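Local coordinates for protein L-hydantoinase (Arthrobacter aurescens, PDB 1GKR) that uses two zinc ions to hydrolyse the cyclic amide ring of hydantoins, aryl-substituted ones better than alkyl-substituted ones, with an enantioselectivity that depends on the substrate, at residues Ala122-Glu134 with Phe158-Phe170. Numbering follows the deposited sequence.
Sequences ALYGGGVPGNLPE and FDAVSDGELFEIF
V128 sets its CG1 methyl over one face of the F158 ring, a CH-pi contact 3.6 Å from the ring centroid and 14° off the normal. Both residues lie in loops of the TIM-barrel amidohydrolase fold. Segment 122-134 runs from the end of barrel strand 120-123 through a loop to the start of helix 132-140; the 158-170 segment leads into helix 163-176. The V128 methyl reaches the ring because CG1 is anti to the carbonyl carbon (chi1 -69°). G126 CA meets the edge of the F158 ring, 3.8 Å from F158 CZ. I95 and M149 also touch the F158 side chain, which is about 9 Å from a bound zinc ion. With F158 cut back to an alanine, the V128 methyl would probably lose its aromatic face and a gap would open beside G126, near the metal centre.

Beyond the ring, P129 rests its CD on V161 CG1 at 3.8 Å. The two side chains are set obliquely. With CG anti to the backbone N, L132 lays CD2 across E168 CB, while CD1 approaches I169. I169 CD1 packs on the G127 carbonyl. The loop from G126 to N131 is braced from within: N131 ND2 donates to G126 O (2.9 Å, 166°), and N131 OD1 accepts from V128 N. S162 and E165 form a capping box at the helix start. One water joins the two loops, donating to G127 O at 2.7 Å and to D159 O at 2.8 Å.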
loop_
_atom_site.group_PDB
_atom_site.type_symbol
_atom_site.label_atom_id
_atom_site.label_comp_id
_atom_site.label_asym_id
_atom_site.label_seq_id
_atom_site.Cartn_x
_atom_site.Cartn_y
_atom_site.Cartn_z
ATOM N N ALA A 122 7.960 -34.267 17.870
ATOM C CA ALA A 122 6.790 -34.272 17.013
ATOM C C ALA A 122 7.389 -34.524 15.627
ATOM O O ALA A 122 8.583 -34.287 15.415
ATOM C CB ALA A 122 6.100 -32.922 17.051
ATOM N N LEU A 123 6.582 -34.980 14.677
ATOM C CA LEU A 123 7.111 -35.255 13.355
ATOM C C LEU A 123 6.414 -34.606 12.182
ATOM O O LEU A 123 5.195 -34.444 12.163
ATOM C CB LEU A 123 7.132 -36.753 13.116
ATOM C CG LEU A 123 8.066 -37.532 14.020
ATOM C CD1 LEU A 123 7.870 -38.997 13.755
ATOM C CD2 LEU A 123 9.503 -37.129 13.753
ATOM N N TYR A 124 7.226 -34.251 11.195
ATOM C CA TYR A 124 6.773 -33.661 9.945
ATOM C C TYR A 124 6.657 -34.803 8.958
ATOM O O TYR A 124 7.311 -35.834 9.102
ATOM C CB TYR A 124 7.833 -32.747 9.353
ATOM C CG TYR A 124 7.879 -31.355 9.872
ATOM C CD1 TYR A 124 6.926 -30.416 9.477
ATOM C CD2 TYR A 124 8.930 -30.940 10.700
ATOM C CE1 TYR A 124 7.023 -29.095 9.880
ATOM C CE2 TYR A 124 9.037 -29.624 11.113
ATOM C CZ TYR A 124 8.082 -28.706 10.697
ATOM O OH TYR A 124 8.181 -27.396 11.082
ATOM N N GLY A 125 5.837 -34.596 7.943
ATOM C CA GLY A 125 5.707 -35.565 6.883
ATOM C C GLY A 125 6.267 -34.762 5.722
ATOM O O GLY A 125 6.460 -33.549 5.844
ATOM N N GLY A 126 6.548 -35.406 4.604
ATOM C CA GLY A 126 7.071 -34.661 3.481
ATOM C C GLY A 126 6.026 -34.504 2.396
ATOM O O GLY A 126 5.179 -35.374 2.186
ATOM N N GLY A 127 6.078 -33.372 1.712
ATOM C CA GLY A 127 5.156 -33.122 0.631
ATOM C C GLY A 127 6.025 -32.959 -0.593
ATOM O O GLY A 127 6.577 -31.881 -0.834
ATOM N N VAL A 128 6.178 -34.039 -1.351
ATOM C CA VAL A 128 6.997 -34.023 -2.565
ATOM C C VAL A 128 6.154 -34.369 -3.787
ATOM O O VAL A 128 5.009 -34.816 -3.663
ATOM C CB VAL A 128 8.149 -35.009 -2.439
ATOM C CG1 VAL A 128 9.140 -34.511 -1.386
ATOM C CG2 VAL A 128 7.601 -36.377 -2.052
ATOM N N PRO A 129 6.703 -34.168 -4.989
ATOM C CA PRO A 129 5.880 -34.494 -6.153
ATOM C C PRO A 129 5.443 -35.951 -6.194
ATOM O O PRO A 129 6.249 -36.867 -5.979
ATOM C CB PRO A 129 6.759 -34.088 -7.335
ATOM C CG PRO A 129 8.130 -34.195 -6.820
ATOM C CD PRO A 129 8.045 -33.715 -5.393
ATOM N N GLY A 130 4.141 -36.135 -6.414
ATOM C CA GLY A 130 3.562 -37.454 -6.516
ATOM C C GLY A 130 3.139 -38.187 -5.264
ATOM O O GLY A 130 2.658 -39.313 -5.378
ATOM N N ASN A 131 3.288 -37.604 -4.078
ATOM C CA ASN A 131 2.886 -38.342 -2.881
ATOM C C ASN A 131 1.663 -37.755 -2.207
ATOM O O ASN A 131 1.369 -38.052 -1.050
ATOM C CB ASN A 131 4.059 -38.434 -1.888
ATOM C CG ASN A 131 4.171 -37.228 -0.975
ATOM O OD1 ASN A 131 4.060 -36.092 -1.417
ATOM N ND2 ASN A 131 4.417 -37.479 0.308
ATOM N N LEU A 132 0.926 -36.950 -2.960
ATOM C CA LEU A 132 -0.259 -36.279 -2.441
ATOM C C LEU A 132 -1.155 -37.101 -1.502
ATOM O O LEU A 132 -1.519 -36.644 -0.421
ATOM C CB LEU A 132 -1.078 -35.726 -3.606
ATOM C CG LEU A 132 -2.039 -34.601 -3.248
ATOM C CD1 LEU A 132 -1.326 -33.549 -2.433
ATOM C CD2 LEU A 132 -2.563 -33.984 -4.523
ATOM N N PRO A 133 -1.519 -38.326 -1.896
ATOM C CA PRO A 133 -2.378 -39.142 -1.027
ATOM C C PRO A 133 -1.764 -39.627 0.279
ATOM O O PRO A 133 -2.489 -40.040 1.182
ATOM C CB PRO A 133 -2.791 -40.295 -1.936
ATOM C CG PRO A 133 -1.630 -40.414 -2.870
ATOM C CD PRO A 133 -1.314 -38.980 -3.198
ATOM N N GLU A 134 -0.441 -39.584 0.387
ATOM C CA GLU A 134 0.212 -40.022 1.620
ATOM C C GLU A 134 0.031 -38.990 2.733
ATOM O O GLU A 134 0.079 -39.324 3.922
ATOM C CB GLU A 134 1.711 -40.244 1.395
ATOM C CG GLU A 134 2.051 -41.431 0.531
ATOM C CD GLU A 134 1.472 -42.729 1.063
ATOM O OE1 GLU A 134 1.743 -43.093 2.235
ATOM O OE2 GLU A 134 0.745 -43.392 0.299
ATOM N N PHE A 158 14.961 -35.691 -1.772
ATOM C CA PHE A 158 13.810 -34.829 -1.505
ATOM C C PHE A 158 13.734 -33.807 -2.641
ATOM O O PHE A 158 14.616 -32.956 -2.770
ATOM C CB PHE A 158 13.982 -34.110 -0.169
ATOM C CG PHE A 158 12.687 -33.841 0.537
ATOM C CD1 PHE A 158 12.143 -34.786 1.403
ATOM C CD2 PHE A 158 11.991 -32.657 0.321
ATOM C CE1 PHE A 158 10.925 -34.557 2.044
ATOM C CE2 PHE A 158 10.771 -32.421 0.958
ATOM C CZ PHE A 158 10.240 -33.376 1.822
ATOM N N ASP A 159 12.687 -33.880 -3.460
ATOM C CA ASP A 159 12.573 -32.956 -4.594
ATOM C C ASP A 159 11.699 -31.740 -4.370
ATOM O O ASP A 159 10.791 -31.739 -3.536
ATOM C CB ASP A 159 12.037 -33.668 -5.839
ATOM C CG ASP A 159 12.624 -35.038 -6.030
ATOM O OD1 ASP A 159 12.124 -35.997 -5.390
ATOM O OD2 ASP A 159 13.591 -35.146 -6.811
ATOM N N ALA A 160 11.975 -30.700 -5.143
ATOM C CA ALA A 160 11.190 -29.488 -5.056
ATOM C C ALA A 160 9.885 -29.732 -5.813
ATOM O O ALA A 160 9.815 -30.602 -6.685
ATOM C CB ALA A 160 11.945 -28.344 -5.678
ATOM N N VAL A 161 8.847 -28.980 -5.469
ATOM C CA VAL A 161 7.567 -29.114 -6.156
ATOM C C VAL A 161 7.357 -27.919 -7.081
ATOM O O VAL A 161 7.956 -26.859 -6.891
ATOM C CB VAL A 161 6.397 -29.167 -5.160
ATOM C CG1 VAL A 161 6.401 -30.476 -4.428
ATOM C CG2 VAL A 161 6.510 -28.025 -4.166
ATOM N N SER A 162 6.529 -28.086 -8.098
ATOM C CA SER A 162 6.255 -26.967 -8.987
ATOM C C SER A 162 5.101 -26.195 -8.357
ATOM O O SER A 162 4.516 -26.648 -7.373
ATOM C CB SER A 162 5.846 -27.464 -10.363
ATOM O OG SER A 162 4.691 -28.274 -10.281
ATOM N N ASP A 163 4.757 -25.039 -8.914
ATOM C CA ASP A 163 3.663 -24.265 -8.339
ATOM C C ASP A 163 2.358 -25.065 -8.296
ATOM O O ASP A 163 1.608 -24.978 -7.334
ATOM C CB ASP A 163 3.483 -22.944 -9.095
ATOM C CG ASP A 163 4.743 -22.087 -9.066
ATOM O OD1 ASP A 163 5.503 -22.206 -8.094
ATOM O OD2 ASP A 163 4.987 -21.291 -9.999
ATOM N N GLY A 164 2.105 -25.873 -9.316
ATOM C CA GLY A 164 0.892 -26.673 -9.351
ATOM C C GLY A 164 0.898 -27.730 -8.263
ATOM O O GLY A 164 -0.096 -27.926 -7.557
ATOM N N GLU A 165 2.022 -28.415 -8.106
ATOM C CA GLU A 165 2.111 -29.447 -7.079
ATOM C C GLU A 165 2.013 -28.789 -5.710
ATOM O O GLU A 165 1.324 -29.283 -4.815
ATOM C CB GLU A 165 3.429 -30.215 -7.216
ATOM C CG GLU A 165 3.761 -30.538 -8.654
ATOM C CD GLU A 165 4.905 -31.501 -8.794
ATOM O OE1 GLU A 165 4.667 -32.713 -8.627
ATOM O OE2 GLU A 165 6.038 -31.048 -9.064
ATOM N N LEU A 166 2.710 -27.664 -5.558
ATOM C CA LEU A 166 2.687 -26.919 -4.310
ATOM C C LEU A 166 1.254 -26.477 -4.010
ATOM O O LEU A 166 0.795 -26.548 -2.870
ATOM C CB LEU A 166 3.593 -25.692 -4.401
ATOM C CG LEU A 166 3.678 -24.844 -3.123
ATOM C CD1 LEU A 166 4.170 -25.694 -1.955
ATOM C CD2 LEU A 166 4.609 -23.684 -3.355
ATOM N N PHE A 167 0.540 -26.026 -5.036
ATOM C CA PHE A 167 -0.837 -25.599 -4.848
ATOM C C PHE A 167 -1.735 -26.747 -4.405
ATOM O O PHE A 167 -2.592 -26.572 -3.536
ATOM C CB PHE A 167 -1.396 -24.999 -6.129
ATOM C CG PHE A 167 -2.790 -24.487 -5.981
ATOM C CD1 PHE A 167 -3.054 -23.381 -5.178
ATOM C CD2 PHE A 167 -3.847 -25.126 -6.609
ATOM C CE1 PHE A 167 -4.352 -22.918 -4.999
ATOM C CE2 PHE A 167 -5.150 -24.675 -6.440
ATOM C CZ PHE A 167 -5.403 -23.566 -5.632
ATOM N N GLU A 168 -1.546 -27.925 -4.997
ATOM C CA GLU A 168 -2.368 -29.078 -4.625
ATOM C C GLU A 168 -2.077 -29.489 -3.188
ATOM O O GLU A 168 -2.971 -29.928 -2.459
ATOM C CB GLU A 168 -2.112 -30.258 -5.562
ATOM C CG GLU A 168 -2.531 -29.986 -6.988
ATOM C CD GLU A 168 -2.486 -31.225 -7.858
ATOM O OE1 GLU A 168 -1.439 -31.926 -7.864
ATOM O OE2 GLU A 168 -3.504 -31.482 -8.543
ATOM N N ILE A 169 -0.817 -29.345 -2.784
ATOM C CA ILE A 169 -0.420 -29.690 -1.432
ATOM C C ILE A 169 -1.090 -28.718 -0.472
ATOM O O ILE A 169 -1.594 -29.130 0.564
ATOM C CB ILE A 169 1.105 -29.630 -1.281
ATOM C CG1 ILE A 169 1.731 -30.737 -2.125
ATOM C CG2 ILE A 169 1.506 -29.752 0.190
ATOM C CD1 ILE A 169 3.257 -30.748 -2.105
ATOM N N PHE A 170 -1.109 -27.433 -0.829
ATOM C CA PHE A 170 -1.742 -26.415 0.007
ATOM C C PHE A 170 -3.205 -26.770 0.226
ATOM O O PHE A 170 -3.713 -26.670 1.349
ATOM C CB PHE A 170 -1.661 -25.043 -0.652
ATOM C CG PHE A 170 -0.370 -24.302 -0.389
ATOM C CD1 PHE A 170 0.747 -24.957 0.115
ATOM C CD2 PHE A 170 -0.267 -22.951 -0.691
ATOM C CE1 PHE A 170 1.947 -24.270 0.310
ATOM C CE2 PHE A 170 0.922 -22.262 -0.499
ATOM C CZ PHE A 170 2.032 -22.926 0.003
HETATM O O HOH W 1 8.891 -30.749 -1.672
HETATM O O HOH W 2 9.654 -37.183 -5.395
#